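Local coordinates for protein 6-phosphogluconate dehydrogenase (Decarboxylating) (Geobacter metallireducens, PDB 4E21) that probably catalyses the NADP-dependent oxidative decarboxylation of 6-phosphogluconate in the pentose phosphate pathway, at residues 25-30 with 36-41; 85-90 with 99-104; 110-115 with 164-169. All coordinates share one frame; numbering follows the deposited sequence.

In the fold
All three contacts pack a strand of one sheet against helices, and all belong to the NAD-binding domain. Interaction 1 (25-30 with 36-41) and interaction 2 (85-90 with 99-104) each join strand to helix inside a beta-alpha-beta unit, and their strands 24-28 and 84-87 are sheet neighbours. Interaction 3 (110-115 with 164-169) instead bridges parts far apart in sequence, using strand 110-113, which pairs with 84-87. The first two meet through buried apolar side chains alone; the third shares that core chemistry but adds a partly exposed arginine at its margin. V169 of interaction 3 also packs on I25 and L41, so interactions 1 and 3 adjoin.

Interaction 1 of 3, residues 25-30 with 36-41; sequences IGMIGL and DMVRRL
I25 and L41 make the first touch between strand 24-28 and helix 32-43, the opening strand-turn-helix of a Rossmann-type beta-alpha-beta unit whose second strand is 47-51. CG2 of I25 comes to 4.3 Å from CD2 of L41, a loose apolar contact; V169 of helix 167-173 packs on both residues. G26 has no side chain to offer the helix; its backbone is bonded to V84 and W86 of the next strand. M27, a selenomethionine, carries the closest approach. Its CG stands anti to the backbone N (chi1 174°), which carries the side chain out to V38; the chain then bends, and SE and CE lead away from the valine. The M27 side chain also packs on W86 and M88. The side chains of M27 and V38 cross at a slant. Beyond I28, which packs on L87 of the neighbouring strand, the chain turns at G29 with phi and psi both near +100°, where a beta carbon would collide with the carbonyl O of I28. G29 belongs to a GxGxxG pattern with G31 and G34, consistent with the dinucleotide-binding turn expected of this family. L30 follows in the turn, its backbone N bonded to D52. On the far side of the helix, D36 and R39 form a salt bridge one turn apart, and R32 gives D36 a second partner. At the centre of the contact a single methyl does the touching: V38 CG2 lies 3.5 Å from M27 CG and 3.6 Å from M27 CB.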
ATOM      1  N   ILE B  25     -42.475   4.724 -19.738  1.00 36.34           N
ATOM      2  CA  ILE B  25     -41.229   4.037 -19.492  1.00 35.29           C
ATOM      3  C   ILE B  25     -41.578   2.635 -19.034  1.00 35.62           C
ATOM      4  O   ILE B  25     -42.378   2.458 -18.112  1.00 37.90           O
ATOM      5  CB  ILE B  25     -40.416   4.735 -18.352  1.00 36.50           C
ATOM      6  CG1 ILE B  25     -39.888   6.101 -18.795  1.00 39.01           C
ATOM      7  CG2 ILE B  25     -39.268   3.871 -17.880  1.00 31.90           C
ATOM      8  CD1 ILE B  25     -40.925   7.232 -18.702  1.00 39.37           C
ATOM      9  N   GLY B  26     -40.991   1.635 -19.674  1.00 30.70           N
ATOM     10  CA  GLY B  26     -41.119   0.283 -19.179  1.00 32.76           C
ATOM     11  C   GLY B  26     -39.930   0.016 -18.280  1.00 34.24           C
ATOM     12  O   GLY B  26     -38.819   0.465 -18.568  1.00 31.32           O
HETATM   13  N   MSE B  27     -40.156  -0.712 -17.192  1.00 34.37           N
HETATM   14  CA  MSE B  27     -39.098  -1.034 -16.245  1.00 30.31           C
HETATM   15  C   MSE B  27     -39.086  -2.531 -16.047  1.00 33.56           C
HETATM   16  O   MSE B  27     -40.112  -3.118 -15.699  1.00 35.15           O
HETATM   17  CB  MSE B  27     -39.376  -0.342 -14.917  1.00 29.97           C
HETATM   18  CG  MSE B  27     -38.435  -0.692 -13.769  1.00 32.22           C
HETATM   19 SE   MSE B  27     -36.631   0.003 -14.012  0.58 29.05          SE
HETATM   20  CE  MSE B  27     -35.814  -1.695 -14.263  1.00 30.70           C
ATOM     21  N   ILE B  28     -37.942  -3.161 -16.285  1.00 29.97           N
ATOM     22  CA  ILE B  28     -37.818  -4.586 -16.005  1.00 32.37           C
ATOM     23  C   ILE B  28     -36.843  -4.781 -14.866  1.00 32.50           C
ATOM     24  O   ILE B  28     -35.738  -4.239 -14.902  1.00 33.27           O
ATOM     25  CB  ILE B  28     -37.269  -5.382 -17.206  1.00 31.16           C
ATOM     26  CG1 ILE B  28     -38.222  -5.320 -18.397  1.00 31.86           C
ATOM     27  CG2 ILE B  28     -36.993  -6.824 -16.806  1.00 28.91           C
ATOM     28  CD1 ILE B  28     -37.662  -6.021 -19.646  1.00 30.45           C
ATOM     29  N   GLY B  29     -37.222  -5.582 -13.875  1.00 34.58           N
ATOM     30  CA  GLY B  29     -36.397  -5.766 -12.690  1.00 37.77           C
ATOM     31  C   GLY B  29     -36.974  -4.927 -11.567  1.00 38.43           C
ATOM     32  O   GLY B  29     -36.776  -3.708 -11.520  1.00 37.48           O
ATOM     33  N   LEU B  30     -37.706  -5.584 -10.672  1.00 39.60           N
ATOM     34  CA  LEU B  30     -38.547  -4.876  -9.717  1.00 42.04           C
ATOM     35  C   LEU B  30     -38.078  -5.123  -8.295  1.00 42.03           C
ATOM     36  O   LEU B  30     -38.890  -5.249  -7.375  1.00 42.13           O
ATOM     37  CB  LEU B  30     -40.012  -5.294  -9.875  1.00 43.13           C
ATOM     38  CG  LEU B  30     -40.683  -5.035 -11.221  1.00 41.89           C
ATOM     39  CD1 LEU B  30     -42.167  -5.229 -11.059  1.00 43.74           C
ATOM     40  CD2 LEU B  30     -40.391  -3.629 -11.726  1.00 39.41           C
ATOM     41  N   ASP B  36     -38.182   1.580  -6.773  1.00 34.35           N
ATOM     42  CA  ASP B  36     -38.003   2.956  -6.304  1.00 36.13           C
ATOM     43  C   ASP B  36     -37.926   3.981  -7.421  1.00 35.53           C
ATOM     44  O   ASP B  36     -38.425   5.101  -7.288  1.00 35.42           O
ATOM     45  CB  ASP B  36     -36.740   3.069  -5.435  1.00 38.02           C
ATOM     46  CG  ASP B  36     -36.999   2.700  -3.997  1.00 40.29           C
ATOM     47  OD1 ASP B  36     -38.195   2.531  -3.657  1.00 42.03           O
ATOM     48  OD2 ASP B  36     -36.025   2.586  -3.217  1.00 39.36           O
HETATM   49  N   MSE B  37     -37.282   3.607  -8.523  1.00 35.77           N
HETATM   50  CA  MSE B  37     -37.187   4.509  -9.666  1.00 35.88           C
HETATM   51  C   MSE B  37     -38.544   4.636 -10.337  1.00 35.43           C
HETATM   52  O   MSE B  37     -38.888   5.708 -10.817  1.00 36.78           O
HETATM   53  CB  MSE B  37     -36.128   4.043 -10.659  1.00 33.36           C
HETATM   54  CG  MSE B  37     -34.793   3.805 -10.003  1.00 34.52           C
HETATM   55 SE   MSE B  37     -33.447   3.161 -11.228  0.52 35.49          SE
HETATM   56  CE  MSE B  37     -32.829   4.861 -11.928  1.00 32.51           C
ATOM     57  N   VAL B  38     -39.314   3.549 -10.359  1.00 35.00           N
ATOM     58  CA  VAL B  38     -40.672   3.611 -10.901  1.00 37.78           C
ATOM     59  C   VAL B  38     -41.509   4.526 -10.017  1.00 37.55           C
ATOM     60  O   VAL B  38     -42.226   5.390 -10.525  1.00 36.70           O
ATOM     61  CB  VAL B  38     -41.345   2.226 -11.012  1.00 35.33           C
ATOM     62  CG1 VAL B  38     -42.821   2.393 -11.266  1.00 39.46           C
ATOM     63  CG2 VAL B  38     -40.703   1.416 -12.127  1.00 33.08           C
ATOM     64  N   ARG B  39     -41.387   4.365  -8.695  1.00 35.84           N
ATOM     65  CA  ARG B  39     -42.157   5.209  -7.781  1.00 35.74           C
ATOM     66  C   ARG B  39     -41.792   6.661  -7.984  1.00 36.72           C
ATOM     67  O   ARG B  39     -42.662   7.524  -8.028  1.00 38.35           O
ATOM     68  CB  ARG B  39     -41.960   4.802  -6.330  1.00 35.44           C
ATOM     69  CG  ARG B  39     -42.540   3.454  -5.993  1.00 37.55           C
ATOM     70  CD  ARG B  39     -42.194   3.063  -4.574  1.00 40.60           C
ATOM     71  NE  ARG B  39     -42.562   1.681  -4.297  1.00 41.60           N
ATOM     72  CZ  ARG B  39     -41.695   0.707  -4.052  1.00 43.14           C
ATOM     73  NH1 ARG B  39     -40.392   0.958  -4.033  1.00 43.03           N
ATOM     74  NH2 ARG B  39     -42.133  -0.522  -3.815  1.00 45.19           N
ATOM     75  N   ARG B  40     -40.500   6.930  -8.144  1.00 37.93           N
ATOM     76  CA  ARG B  40     -40.051   8.298  -8.373  1.00 38.09           C
ATOM     77  C   ARG B  40     -40.521   8.797  -9.733  1.00 35.80           C
ATOM     78  O   ARG B  40     -41.011   9.917  -9.860  1.00 37.58           O
ATOM     79  CB  ARG B  40     -38.525   8.429  -8.230  1.00 35.74           C
ATOM     80  CG  ARG B  40     -38.032   9.862  -8.430  1.00 33.22           C
ATOM     81  CD  ARG B  40     -36.624  10.059  -7.932  1.00 31.93           C
ATOM     82  NE  ARG B  40     -36.154  11.433  -8.096  1.00 31.24           N
ATOM     83  CZ  ARG B  40     -36.164  12.350  -7.134  1.00 31.87           C
ATOM     84  NH1 ARG B  40     -36.637  12.042  -5.933  1.00 32.26           N
ATOM     85  NH2 ARG B  40     -35.702  13.574  -7.371  1.00 30.20           N
ATOM     86  N   LEU B  41     -40.350   7.958 -10.748  1.00 36.64           N
ATOM     87  CA  LEU B  41     -40.807   8.247 -12.112  1.00 37.57           C
ATOM     88  C   LEU B  41     -42.304   8.596 -12.127  1.00 37.41           C
ATOM     89  O   LEU B  41     -42.699   9.639 -12.650  1.00 37.40           O
ATOM     90  CB  LEU B  41     -40.568   7.021 -12.993  1.00 36.35           C
ATOM     91  CG  LEU B  41     -39.462   6.929 -14.044  1.00 36.85           C
ATOM     92  CD1 LEU B  41     -38.499   8.100 -14.011  1.00 32.43           C
ATOM     93  CD2 LEU B  41     -38.747   5.576 -13.938  1.00 33.44           C
TER

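Interaction 2 of 3, residues 85-90 with 99-104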
ATOM      1  N   VAL B  85     -37.162   1.406 -22.663  1.00 30.86           N
ATOM      2  CA  VAL B  85     -37.096   0.269 -21.742  1.00 30.90           C
ATOM      3  C   VAL B  85     -35.898   0.341 -20.785  1.00 30.80           C
ATOM      4  O   VAL B  85     -34.754   0.329 -21.225  1.00 30.89           O
ATOM      5  CB  VAL B  85     -37.043  -1.079 -22.496  1.00 31.21           C
ATOM      6  CG1 VAL B  85     -37.061  -2.264 -21.499  1.00 30.16           C
ATOM      7  CG2 VAL B  85     -38.180  -1.173 -23.515  1.00 32.52           C
ATOM      8  N   TRP B  86     -36.169   0.392 -19.484  1.00 29.43           N
ATOM      9  CA  TRP B  86     -35.121   0.458 -18.463  1.00 28.19           C
ATOM     10  C   TRP B  86     -34.906  -0.906 -17.801  1.00 30.64           C
ATOM     11  O   TRP B  86     -35.872  -1.544 -17.363  1.00 31.91           O
ATOM     12  CB  TRP B  86     -35.501   1.497 -17.416  1.00 27.67           C
ATOM     13  CG  TRP B  86     -34.372   1.970 -16.551  1.00 30.80           C
ATOM     14  CD1 TRP B  86     -33.691   1.239 -15.612  1.00 31.09           C
ATOM     15  CD2 TRP B  86     -33.812   3.292 -16.511  1.00 28.90           C
ATOM     16  NE1 TRP B  86     -32.746   2.024 -14.998  1.00 30.63           N
ATOM     17  CE2 TRP B  86     -32.793   3.284 -15.534  1.00 30.36           C
ATOM     18  CE3 TRP B  86     -34.061   4.475 -17.218  1.00 28.02           C
ATOM     19  CZ2 TRP B  86     -32.027   4.411 -15.248  1.00 28.05           C
ATOM     20  CZ3 TRP B  86     -33.312   5.593 -16.928  1.00 26.78           C
ATOM     21  CH2 TRP B  86     -32.303   5.555 -15.951  1.00 29.19           C
ATOM     22  N   LEU B  87     -33.654  -1.372 -17.759  1.00 29.98           N
ATOM     23  CA  LEU B  87     -33.317  -2.626 -17.076  1.00 30.23           C
ATOM     24  C   LEU B  87     -32.663  -2.344 -15.720  1.00 32.35           C
ATOM     25  O   LEU B  87     -31.724  -1.556 -15.635  1.00 32.76           O
ATOM     26  CB  LEU B  87     -32.385  -3.507 -17.922  1.00 27.11           C
ATOM     27  CG  LEU B  87     -32.755  -3.845 -19.377  1.00 30.00           C
ATOM     28  CD1 LEU B  87     -31.657  -4.653 -20.045  1.00 28.62           C
ATOM     29  CD2 LEU B  87     -34.067  -4.619 -19.466  1.00 30.92           C
HETATM   30  N   MSE B  88     -33.185  -2.972 -14.668  1.00 33.09           N
HETATM   31  CA  MSE B  88     -32.560  -2.998 -13.345  1.00 34.18           C
HETATM   32  C   MSE B  88     -32.499  -4.454 -12.893  1.00 33.90           C
HETATM   33  O   MSE B  88     -33.008  -4.807 -11.827  1.00 33.78           O
HETATM   34  CB  MSE B  88     -33.342  -2.183 -12.306  1.00 33.24           C
HETATM   35  CG  MSE B  88     -33.111  -0.681 -12.322  1.00 37.26           C
HETATM   36 SE   MSE B  88     -31.233  -0.156 -12.543  0.65 33.25          SE
HETATM   37  CE  MSE B  88     -31.180   1.393 -11.419  1.00 35.11           C
ATOM     38  N   VAL B  89     -31.896  -5.296 -13.726  1.00 32.94           N
ATOM     39  CA  VAL B  89     -31.698  -6.702 -13.392  1.00 34.17           C
ATOM     40  C   VAL B  89     -30.235  -6.972 -12.993  1.00 34.33           C
ATOM     41  O   VAL B  89     -29.365  -6.121 -13.186  1.00 32.89           O
ATOM     42  CB  VAL B  89     -32.106  -7.614 -14.573  1.00 31.91           C
ATOM     43  CG1 VAL B  89     -33.565  -7.412 -14.908  1.00 33.29           C
ATOM     44  CG2 VAL B  89     -31.261  -7.334 -15.800  1.00 30.70           C
ATOM     45  N   PRO B  90     -29.968  -8.148 -12.400  1.00 33.82           N
ATOM     46  CA  PRO B  90     -28.579  -8.560 -12.190  1.00 34.11           C
ATOM     47  C   PRO B  90     -27.763  -8.505 -13.469  1.00 33.81           C
ATOM     48  O   PRO B  90     -28.298  -8.716 -14.561  1.00 35.33           O
ATOM     49  CB  PRO B  90     -28.724 -10.004 -11.706  1.00 33.53           C
ATOM     50  CG  PRO B  90     -29.983  -9.972 -10.905  1.00 29.80           C
ATOM     51  CD  PRO B  90     -30.906  -8.999 -11.641  1.00 32.68           C
ATOM     52  N   GLN B  99     -31.626 -11.153 -25.388  1.00 35.76           N
ATOM     53  CA  GLN B  99     -31.933 -12.222 -26.333  1.00 37.58           C
ATOM     54  C   GLN B  99     -33.440 -12.454 -26.404  1.00 36.13           C
ATOM     55  O   GLN B  99     -34.012 -12.563 -27.486  1.00 37.74           O
ATOM     56  CB  GLN B  99     -31.219 -13.520 -25.936  1.00 39.44           C
ATOM     57  CG  GLN B  99     -29.754 -13.592 -26.389  1.00 45.37           C
ATOM     58  CD  GLN B  99     -28.881 -14.489 -25.495  1.00 50.41           C
ATOM     59  OE1 GLN B  99     -29.392 -15.272 -24.686  1.00 53.43           O
ATOM     60  NE2 GLN B  99     -27.558 -14.372 -25.644  1.00 46.71           N
ATOM     61  N   ARG B 100     -34.064 -12.508 -25.236  1.00 36.93           N
ATOM     62  CA  ARG B 100     -35.489 -12.763 -25.090  1.00 37.97           C
ATOM     63  C   ARG B 100     -36.407 -11.636 -25.594  1.00 39.00           C
ATOM     64  O   ARG B 100     -37.403 -11.909 -26.265  1.00 40.33           O
ATOM     65  CB  ARG B 100     -35.826 -13.086 -23.622  1.00 38.15           C
ATOM     66  CG  ARG B 100     -37.247 -13.591 -23.413  1.00 44.48           C
ATOM     67  CD  ARG B 100     -37.490 -14.922 -24.187  1.00 48.54           C
ATOM     68  NE  ARG B 100     -38.894 -15.139 -24.543  1.00 50.27           N
ATOM     69  CZ  ARG B 100     -39.849 -15.498 -23.683  1.00 57.24           C
ATOM     70  NH1 ARG B 100     -39.568 -15.676 -22.392  1.00 55.38           N
ATOM     71  NH2 ARG B 100     -41.096 -15.671 -24.116  1.00 59.17           N
HETATM   72  N   MSE B 101     -36.106 -10.379 -25.278  1.00 35.79           N
HETATM   73  CA  MSE B 101     -37.042  -9.327 -25.655  1.00 37.06           C
HETATM   74  C   MSE B 101     -36.773  -8.586 -26.981  1.00 36.33           C
HETATM   75  O   MSE B 101     -37.698  -8.005 -27.562  1.00 33.93           O
HETATM   76  CB  MSE B 101     -37.221  -8.326 -24.527  1.00 36.20           C
HETATM   77  CG  MSE B 101     -36.241  -7.229 -24.570  1.00 36.80           C
HETATM   78 SE   MSE B 101     -36.699  -5.768 -23.379  0.51 36.93          SE
HETATM   79  CE  MSE B 101     -34.843  -5.239 -23.189  1.00 32.03           C
ATOM     80  N   THR B 102     -35.529  -8.600 -27.452  1.00 33.47           N
ATOM     81  CA  THR B 102     -35.167  -7.888 -28.676  1.00 33.47           C
ATOM     82  C   THR B 102     -36.008  -8.247 -29.932  1.00 35.24           C
ATOM     83  O   THR B 102     -36.327  -7.356 -30.731  1.00 34.05           O
ATOM     84  CB  THR B 102     -33.647  -7.990 -28.951  1.00 34.65           C
ATOM     85  OG1 THR B 102     -32.946  -7.252 -27.944  1.00 35.49           O
ATOM     86  CG2 THR B 102     -33.280  -7.433 -30.322  1.00 32.51           C
ATOM     87  N   PRO B 103     -36.373  -9.535 -30.106  1.00 34.97           N
ATOM     88  CA  PRO B 103     -37.262  -9.925 -31.219  1.00 34.33           C
ATOM     89  C   PRO B 103     -38.637  -9.264 -31.186  1.00 34.58           C
ATOM     90  O   PRO B 103     -39.293  -9.218 -32.223  1.00 35.13           O
ATOM     91  CB  PRO B 103     -37.407 -11.439 -31.045  1.00 35.19           C
ATOM     92  CG  PRO B 103     -36.130 -11.859 -30.329  1.00 35.75           C
ATOM     93  CD  PRO B 103     -35.823 -10.709 -29.398  1.00 35.41           C
ATOM     94  N   LEU B 104     -39.067  -8.766 -30.029  1.00 34.26           N
ATOM     95  CA  LEU B 104     -40.323  -8.024 -29.928  1.00 33.33           C
ATOM     96  C   LEU B 104     -40.128  -6.519 -30.046  1.00 33.58           C
ATOM     97  O   LEU B 104     -41.100  -5.778 -30.118  1.00 34.70           O
ATOM     98  CB  LEU B 104     -41.064  -8.313 -28.617  1.00 36.11           C
ATOM     99  CG  LEU B 104     -41.744  -9.663 -28.326  1.00 39.66           C
ATOM    100  CD1 LEU B 104     -41.798 -10.536 -29.562  1.00 35.30           C
ATOM    101  CD2 LEU B 104     -41.027 -10.393 -27.161  1.00 40.70           C
TER
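M101 reaches V85 and L87 because its CG sits between the backbone N and the carbonyl carbon (chi1 89°) and the selenomethionine chain then runs extended to its methyl. V85 answers with CG1 anti to its own N (chi1 -177°), so that this methyl is the one presented to the helix. The two side chains meet end to end: V85 CG1 is 4.0 Å from M101 SE, and 4.1 Å separates the same methyl from M101 CE. L87, two residues on and on the same face of the strand, comes in aslant, with its CD2 3.9 Å from M101 CE. The one selenomethionine side chain spans two residues of strand 84-87 from helix 94-101. This is the strand-to-helix half of a beta-alpha-beta crossover that continues into strand 110-113, as in other Rossmann-type domains. W86 points to the opposite face of the sheet, where V169, F170 and L173 of helix 167-173 meet it. Around M101 the apolar layer is extended by I28 of strand 24-28 and I72 of helix 72-78, while F75 packs on V85 and L98 on L87. Just past M101 the chain tightens: L104 N bonds to M101 O at 2.9 Å.

Interaction 3 of 3, residues 110-115 with 164-169; sequences IVIDGG and ERLDPV
Strand 110-113 faces the short link between helices 160-165 and 167-173, I110 and L166 standing 8.9 Å apart at their CA atoms. L166, in that link, carries the apolar part of the contact. Its CD1 lies 3.6 Å from CD1 of I112, the two side chains meeting tip to tip, and the same L166 methyl comes to 3.9 Å from CG2 of I110, the leucine and isoleucine side chains sliding past one another in opposite directions. I112 keeps its CG1 anti to the carbonyl carbon (chi1 -57°), which brings CD1 to both methyls of the leucine. R165 approaches I110 differently: its chain bends at chi3 (-85°) and lays the flat guanidinium over the end of the isoleucine. I110 CD1 sits above one face, centred on the group and 3.7 Å from R165 CZ. The polar rim of the group is fixed by hydrogen bonds from NH2 to Q161 and from NH1 to the carbonyl O of N108. A leucine in place of R165 would probably leave Q161 and the N108 carbonyl without these mates and uncover part of I110. At the other end of the strand D113 begins an Asx turn, its OD1 accepting from G115 N at 3.1 Å. Within the sheet, strand 110-113 runs between 84-87 and 135-142, whose V137 and V139 flank I110 and I112. L166 also packs on V84, and V169 of helix 167-173 on W86 and on I25 of strand 24-28, all on the face of this Rossmann-type sheet away from helix 94-101.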
ATOM      1  N   ILE B 110     -35.368   2.481 -27.552  1.00 29.85           N
ATOM      2  CA  ILE B 110     -34.220   2.711 -26.686  1.00 28.11           C
ATOM      3  C   ILE B 110     -34.278   1.751 -25.496  1.00 30.15           C
ATOM      4  O   ILE B 110     -35.324   1.627 -24.830  1.00 28.69           O
ATOM      5  CB  ILE B 110     -34.256   4.144 -26.099  1.00 29.36           C
ATOM      6  CG1 ILE B 110     -34.164   5.189 -27.198  1.00 29.20           C
ATOM      7  CG2 ILE B 110     -33.145   4.355 -25.035  1.00 26.79           C
ATOM      8  CD1 ILE B 110     -34.374   6.603 -26.687  1.00 29.28           C
ATOM      9  N   VAL B 111     -33.156   1.085 -25.226  1.00 28.66           N
ATOM     10  CA  VAL B 111     -33.015   0.200 -24.070  1.00 26.49           C
ATOM     11  C   VAL B 111     -31.928   0.756 -23.146  1.00 26.38           C
ATOM     12  O   VAL B 111     -30.826   1.102 -23.575  1.00 25.30           O
ATOM     13  CB  VAL B 111     -32.673  -1.256 -24.502  1.00 27.91           C
ATOM     14  CG1 VAL B 111     -32.491  -2.186 -23.284  1.00 27.52           C
ATOM     15  CG2 VAL B 111     -33.750  -1.800 -25.399  1.00 27.55           C
ATOM     16  N   ILE B 112     -32.256   0.880 -21.875  1.00 26.03           N
ATOM     17  CA  ILE B 112     -31.317   1.411 -20.912  1.00 27.03           C
ATOM     18  C   ILE B 112     -30.908   0.320 -19.932  1.00 27.22           C
ATOM     19  O   ILE B 112     -31.774  -0.347 -19.367  1.00 29.64           O
ATOM     20  CB  ILE B 112     -31.950   2.573 -20.155  1.00 29.36           C
ATOM     21  CG1 ILE B 112     -32.400   3.638 -21.164  1.00 28.38           C
ATOM     22  CG2 ILE B 112     -30.975   3.130 -19.078  1.00 27.61           C
ATOM     23  CD1 ILE B 112     -33.512   4.495 -20.661  1.00 30.79           C
ATOM     24  N   ASP B 113     -29.606   0.113 -19.760  1.00 23.78           N
ATOM     25  CA  ASP B 113     -29.112  -0.771 -18.690  1.00 25.31           C
ATOM     26  C   ASP B 113     -28.586   0.101 -17.549  1.00 26.10           C
ATOM     27  O   ASP B 113     -27.573   0.798 -17.681  1.00 24.24           O
ATOM     28  CB  ASP B 113     -28.013  -1.693 -19.197  1.00 26.10           C
ATOM     29  CG  ASP B 113     -27.452  -2.596 -18.105  1.00 28.83           C
ATOM     30  OD1 ASP B 113     -28.033  -2.654 -17.007  1.00 29.66           O
ATOM     31  OD2 ASP B 113     -26.427  -3.262 -18.357  1.00 30.95           O
ATOM     32  N   GLY B 114     -29.317   0.095 -16.447  1.00 28.95           N
ATOM     33  CA  GLY B 114     -29.026   0.956 -15.330  1.00 29.29           C
ATOM     34  C   GLY B 114     -28.389   0.198 -14.187  1.00 29.03           C
ATOM     35  O   GLY B 114     -28.123   0.769 -13.140  1.00 31.31           O
ATOM     36  N   GLY B 115     -28.131  -1.086 -14.392  1.00 30.69           N
ATOM     37  CA  GLY B 115     -27.547  -1.906 -13.347  1.00 29.86           C
ATOM     38  C   GLY B 115     -26.033  -1.817 -13.326  1.00 31.53           C
ATOM     39  O   GLY B 115     -25.438  -0.920 -13.928  1.00 29.64           O
ATOM     40  N   GLU B 164     -30.572  12.672 -25.418  1.00 32.64           N
ATOM     41  CA  GLU B 164     -31.424  13.860 -25.478  1.00 35.78           C
ATOM     42  C   GLU B 164     -32.905  13.494 -25.427  1.00 34.75           C
ATOM     43  O   GLU B 164     -33.672  14.105 -24.682  1.00 34.79           O
ATOM     44  CB  GLU B 164     -31.091  14.717 -26.695  1.00 35.36           C
ATOM     45  CG  GLU B 164     -29.847  15.559 -26.466  1.00 39.51           C
ATOM     46  CD  GLU B 164     -29.252  16.098 -27.749  1.00 45.94           C
ATOM     47  OE1 GLU B 164     -29.757  15.751 -28.844  1.00 44.77           O
ATOM     48  OE2 GLU B 164     -28.264  16.860 -27.658  1.00 50.07           O
ATOM     49  N   ARG B 165     -33.300  12.478 -26.185  1.00 31.34           N
ATOM     50  CA  ARG B 165     -34.669  11.989 -26.106  1.00 33.86           C
ATOM     51  C   ARG B 165     -35.005  11.602 -24.668  1.00 36.58           C
ATOM     52  O   ARG B 165     -36.142  11.749 -24.222  1.00 37.98           O
ATOM     53  CB  ARG B 165     -34.902  10.798 -27.057  1.00 36.30           C
ATOM     54  CG  ARG B 165     -35.222  11.194 -28.505  1.00 38.70           C
ATOM     55  CD  ARG B 165     -35.922  10.058 -29.291  1.00 43.08           C
ATOM     56  NE  ARG B 165     -34.985   9.097 -29.879  1.00 44.25           N
ATOM     57  CZ  ARG B 165     -35.265   7.809 -30.100  1.00 44.02           C
ATOM     58  NH1 ARG B 165     -36.456   7.310 -29.771  1.00 37.33           N
ATOM     59  NH2 ARG B 165     -34.344   7.009 -30.629  1.00 42.06           N
ATOM     60  N   LEU B 166     -34.013  11.119 -23.927  1.00 35.07           N
ATOM     61  CA  LEU B 166     -34.272  10.627 -22.580  1.00 32.47           C
ATOM     62  C   LEU B 166     -34.255  11.725 -21.510  1.00 32.60           C
ATOM     63  O   LEU B 166     -34.531  11.454 -20.340  1.00 31.71           O
ATOM     64  CB  LEU B 166     -33.276   9.518 -22.221  1.00 32.26           C
ATOM     65  CG  LEU B 166     -33.460   8.158 -22.908  1.00 32.46           C
ATOM     66  CD1 LEU B 166     -32.262   7.269 -22.620  1.00 26.56           C
ATOM     67  CD2 LEU B 166     -34.757   7.495 -22.466  1.00 30.84           C
ATOM     68  N   ASP B 167     -33.936  12.954 -21.904  1.00 33.01           N
ATOM     69  CA  ASP B 167     -33.749  14.041 -20.930  1.00 33.48           C
ATOM     70  C   ASP B 167     -34.821  14.173 -19.841  1.00 33.66           C
ATOM     71  O   ASP B 167     -34.485  14.373 -18.682  1.00 34.85           O
ATOM     72  CB  ASP B 167     -33.531  15.387 -21.619  1.00 32.21           C
ATOM     73  CG  ASP B 167     -32.718  16.342 -20.767  1.00 35.31           C
ATOM     74  OD1 ASP B 167     -31.576  15.994 -20.378  1.00 32.67           O
ATOM     75  OD2 ASP B 167     -33.217  17.448 -20.488  1.00 35.70           O
ATOM     76  N   PRO B 168     -36.116  14.071 -20.204  1.00 34.36           N
ATOM     77  CA  PRO B 168     -37.166  14.211 -19.176  1.00 35.53           C
ATOM     78  C   PRO B 168     -37.133  13.110 -18.113  1.00 34.01           C
ATOM     79  O   PRO B 168     -37.495  13.334 -16.951  1.00 32.85           O
ATOM     80  CB  PRO B 168     -38.472  14.120 -19.985  1.00 35.79           C
ATOM     81  CG  PRO B 168     -38.091  14.546 -21.352  1.00 36.82           C
ATOM     82  CD  PRO B 168     -36.685  14.016 -21.559  1.00 34.29           C
ATOM     83  N   VAL B 169     -36.717  11.917 -18.516  1.00 34.96           N
ATOM     84  CA  VAL B 169     -36.617  10.807 -17.576  1.00 33.84           C
ATOM     85  C   VAL B 169     -35.460  11.037 -16.607  1.00 30.31           C
ATOM     86  O   VAL B 169     -35.577  10.753 -15.423  1.00 29.38           O
ATOM     87  CB  VAL B 169     -36.449   9.460 -18.297  1.00 34.61           C
ATOM     88  CG1 VAL B 169     -36.123   8.357 -17.299  1.00 30.49           C
ATOM     89  CG2 VAL B 169     -37.716   9.134 -19.103  1.00 34.68           C
TER